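Local coordinates for oxidase/hydroxylase (PDB 4XCB), which acts as a metal- and 2-oxoglutarate-dependent oxygenase of the PhyH family that binds hygromycin B and carries out an oxidative cyclization in orthosomycin biosynthesis, at the interface of chains A and B. Sequence-based numbering; all coordinates share one arbitrary frame. Chains: chain A/B, oxidase/hydroxylase.

Contact 1: the interface of chains A and B. Residues chain A 70, 75, 86, 88, 227; chain B 243-246.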
# COMPACT_ATOMS: atom_id res chain seq x y z
N LEU A 70 -0.63 -30.34 12.37
CA LEU A 70 0.72 -29.90 12.70
C LEU A 70 1.78 -30.50 11.77
O LEU A 70 2.97 -30.34 12.01
CB LEU A 70 1.06 -30.26 14.15
CG LEU A 70 0.09 -29.73 15.21
CD1 LEU A 70 0.63 -30.03 16.60
CD2 LEU A 70 -0.15 -28.24 15.06
N LEU A 75 2.55 -27.05 7.51
CA LEU A 75 3.05 -25.89 8.24
C LEU A 75 4.15 -25.15 7.49
O LEU A 75 4.20 -23.93 7.54
CB LEU A 75 3.57 -26.30 9.62
CG LEU A 75 2.54 -26.82 10.62
CD1 LEU A 75 3.19 -26.86 11.98
CD2 LEU A 75 1.30 -25.94 10.64
N LEU A 86 2.63 -18.50 14.67
CA LEU A 86 1.46 -19.17 14.14
C LEU A 86 0.54 -19.77 15.18
O LEU A 86 0.99 -20.28 16.22
CB LEU A 86 1.92 -20.29 13.21
CG LEU A 86 1.25 -20.55 11.87
CD1 LEU A 86 0.88 -19.27 11.12
CD2 LEU A 86 2.23 -21.39 11.07
N LEU A 88 -3.12 -22.39 15.14
CA LEU A 88 -4.16 -23.14 14.43
C LEU A 88 -5.53 -22.56 14.77
O LEU A 88 -5.92 -22.53 15.94
CB LEU A 88 -4.08 -24.62 14.81
CG LEU A 88 -5.19 -25.51 14.25
CD1 LEU A 88 -5.07 -25.65 12.75
CD2 LEU A 88 -5.15 -26.88 14.92
N TYR A 227 -5.08 -21.24 9.51
CA TYR A 227 -3.97 -20.76 10.31
C TYR A 227 -3.90 -19.25 10.27
O TYR A 227 -4.23 -18.63 9.26
CB TYR A 227 -2.63 -21.32 9.81
CG TYR A 227 -2.56 -22.83 9.72
CD1 TYR A 227 -2.93 -23.48 8.56
CD2 TYR A 227 -2.12 -23.59 10.80
CE1 TYR A 227 -2.87 -24.86 8.46
CE2 TYR A 227 -2.05 -24.97 10.71
CZ TYR A 227 -2.43 -25.60 9.55
OH TYR A 227 -2.36 -26.97 9.44
N ALA B 243 4.42 -25.22 20.77
CA ALA B 243 4.69 -26.43 20.01
C ALA B 243 3.43 -26.96 19.34
O ALA B 243 3.48 -27.51 18.24
CB ALA B 243 5.28 -27.51 20.91
N ASP B 244 2.30 -26.78 20.00
CA ASP B 244 1.06 -27.35 19.50
C ASP B 244 0.25 -26.35 18.68
O ASP B 244 -0.86 -26.65 18.27
CB ASP B 244 0.22 -27.88 20.65
CG ASP B 244 -0.19 -26.81 21.62
OD1 ASP B 244 0.29 -25.66 21.49
OD2 ASP B 244 -0.96 -27.12 22.55
N LEU B 245 0.83 -25.17 18.44
CA LEU B 245 0.14 -24.08 17.73
C LEU B 245 -1.21 -23.69 18.38
O LEU B 245 -2.15 -23.25 17.70
CB LEU B 245 -0.09 -24.46 16.26
CG LEU B 245 1.10 -24.44 15.30
CD1 LEU B 245 0.62 -24.31 13.86
CD2 LEU B 245 2.09 -23.35 15.65
N ARG B 246 -1.32 -23.86 19.70
CA ARG B 246 -2.52 -23.42 20.40
C ARG B 246 -2.24 -22.21 21.29
O ARG B 246 -3.16 -21.66 21.90
CB ARG B 246 -3.11 -24.56 21.24
CG ARG B 246 -3.40 -25.85 20.48
CD ARG B 246 -4.45 -25.70 19.40
NE ARG B 246 -5.05 -27.00 19.04
CZ ARG B 246 -4.47 -27.94 18.31
NH1 ARG B 246 -3.23 -27.78 17.85
NH2 ARG B 246 -5.12 -29.06 18.04

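Contact 2: the interface of chains A and B. Residues chain A 75, 79, 84-86; chain B 241, 245.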
# COMPACT_ATOMS: atom_id res chain seq x y z
N LEU A 75 2.55 -27.05 7.51
CA LEU A 75 3.05 -25.89 8.24
C LEU A 75 4.15 -25.15 7.49
O LEU A 75 4.20 -23.93 7.54
CB LEU A 75 3.57 -26.30 9.62
CG LEU A 75 2.54 -26.82 10.62
CD1 LEU A 75 3.19 -26.86 11.98
CD2 LEU A 75 1.30 -25.94 10.64
N ARG A 79 3.78 -21.18 6.82
CA ARG A 79 4.72 -20.23 7.40
C ARG A 79 5.26 -19.23 6.38
O ARG A 79 5.51 -18.06 6.71
CB ARG A 79 5.89 -20.95 8.05
CG ARG A 79 5.52 -21.73 9.27
CD ARG A 79 6.77 -22.21 9.96
NE ARG A 79 6.41 -23.13 11.02
CZ ARG A 79 5.87 -22.77 12.17
NH1 ARG A 79 5.63 -21.48 12.43
NH2 ARG A 79 5.57 -23.70 13.07
N GLN A 84 4.28 -15.02 10.47
CA GLN A 84 4.02 -14.56 11.84
C GLN A 84 4.11 -15.77 12.76
O GLN A 84 3.95 -16.90 12.29
CB GLN A 84 2.63 -13.94 11.98
CG GLN A 84 2.38 -12.77 11.07
CD GLN A 84 2.97 -11.48 11.61
OE1 GLN A 84 2.42 -10.85 12.50
NE2 GLN A 84 4.09 -11.08 11.04
N PRO A 85 4.35 -15.54 14.06
CA PRO A 85 4.13 -16.63 15.02
C PRO A 85 2.73 -17.18 14.80
O PRO A 85 1.78 -16.42 14.72
CB PRO A 85 4.28 -15.95 16.39
CG PRO A 85 5.09 -14.72 16.13
CD PRO A 85 4.71 -14.28 14.73
N LEU A 86 2.63 -18.50 14.67
CA LEU A 86 1.46 -19.17 14.14
C LEU A 86 0.54 -19.77 15.18
O LEU A 86 0.99 -20.28 16.22
CB LEU A 86 1.92 -20.29 13.21
CG LEU A 86 1.25 -20.55 11.87
CD1 LEU A 86 0.88 -19.27 11.12
CD2 LEU A 86 2.23 -21.39 11.07
N GLU B 241 5.36 -18.67 19.54
CA GLU B 241 4.34 -19.66 19.19
C GLU B 241 4.66 -20.96 19.92
O GLU B 241 5.83 -21.28 20.15
CB GLU B 241 4.28 -19.89 17.69
CG GLU B 241 5.47 -20.61 17.12
CD GLU B 241 5.26 -21.06 15.68
OE1 GLU B 241 4.92 -20.22 14.82
OE2 GLU B 241 5.45 -22.27 15.40
N LEU B 245 0.83 -25.17 18.44
CA LEU B 245 0.14 -24.08 17.73
C LEU B 245 -1.21 -23.69 18.38
O LEU B 245 -2.15 -23.25 17.70
CB LEU B 245 -0.09 -24.46 16.26
CG LEU B 245 1.10 -24.44 15.30
CD1 LEU B 245 0.62 -24.31 13.86
CD2 LEU B 245 2.09 -23.35 15.65

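Contact 1: the interface of chains A and B
A loop of chain B, B:Ala243 to B:Arg246, packs against strand 86-96, helix 72-82, the loop residue A:Leu70 and A:Tyr227 of strand 220-229 of chain A. B:Leu245 is the central residue. Its side chain packs among leucines of chain A, with A:Tyr227 at the margin. B:Leu245 CD1 meets A:Leu75 CD2 tip to tip at 3.7 Å. B:Leu245 CD1 is also 4.2 Å from A:Tyr227 CD2, and the tyrosine side chain runs roughly at a right angle to the leucine. B:Leu245 CD2, the other branch, lies 3.9 Å from A:Leu86 CB. A:Leu70 slides past B:Leu245 in the opposite direction, and its CD2 rests near CB and CG. Its CD1 touches CA of B:Asp244. The backbone of B:Leu245 also takes part. A:Leu88 N donates to B:Leu245 O at 2.9 Å, nearly straight (167° at H) and in the carbonyl plane. This bond ties the loop to the start of the strand beside the packed leucines. B:Arg246 lies alongside A:Leu88, both side chains pointing the same way. The arginine chain bends at chi2 (-64°), which folds the guanidinium back over its own loop. There B:Arg246 NH1 donates to B:Asp244 O at 2.7 Å, in a bent bond. The backbone N of B:Arg246 also bonds B:Asp244 OD1, well off the plane of the carboxylate. These two internal bonds probably help to brace the turn that presents B:Leu245. The guanidinium offers a flat face to chain A: the CD2 methyl of A:Leu88 sits over its centre, 3.6 Å from B:Arg246 CZ.

Contact 2: the interface of chains A and B
The chain B loop around B:Glu241 meets the C-terminal half of helix 72-82 of chain A and the turn that leads through A:Pro85 into strand 86-96. A:Arg79 on the helix and B:Glu241 come from opposite directions and form a salt bridge. The guanidinium grips the carboxylate end-on, with one nitrogen to each oxygen. A:Arg79 NH2 donates to B:Glu241 OE2 at 2.7 Å, on the syn lone pair. A:Arg79 NH1 donates to B:Glu241 OE1 at 2.8 Å, also on the syn side, with OE1 almost in the guanidinium plane. The two flat groups are twisted by 35°, and OE2 is tilted out of the guanidinium plane. The paired bonds still limit rotation of both groups. The arginine chain is extended from CG to NE, which carries its head from the helix to the partner. One guanidinium face is packed by the CD2 methyl of A:Leu86, near its edge rather than its centre. A:Leu86 therefore supports the arginine from within its own chain. B:Glu241 places CG between its backbone N and carbonyl carbon (chi1 70°), and the chain then runs extended toward chain A. At the base of the side chain, B:Glu241 CB lies 4.1 Å from A:Pro85 CB. OE1 thus reaches both the arginine and the backbone at the strand start. This shared acceptance probably stabilises its negative charge. B:Leu245 lies nearby and contributes apolar packing to the same patch. B:Glu241 OE1 accepts from A:Arg79 NH1 and also from A:Leu86 N, the latter at 2.9 Å and well off the plane of the carboxylate.

Contact 1 and contact 2 are neighbours in one A-B interface, with C-alpha centres about 6 Å apart. They share A:Leu75, A:Leu86 and B:Leu245. The same chain B loop serves both: its earlier part supplies the charged group of contact 2, its later part the apolar plug of contact 1. Helix 72-82 and strand 86-96 of chain A receive both. The interface is two-fold symmetric, so each contact recurs with the chains exchanged. The pairing may reflect a dimer within the four-copy deposited assembly, but the structure alone does not show the oligomer in solution.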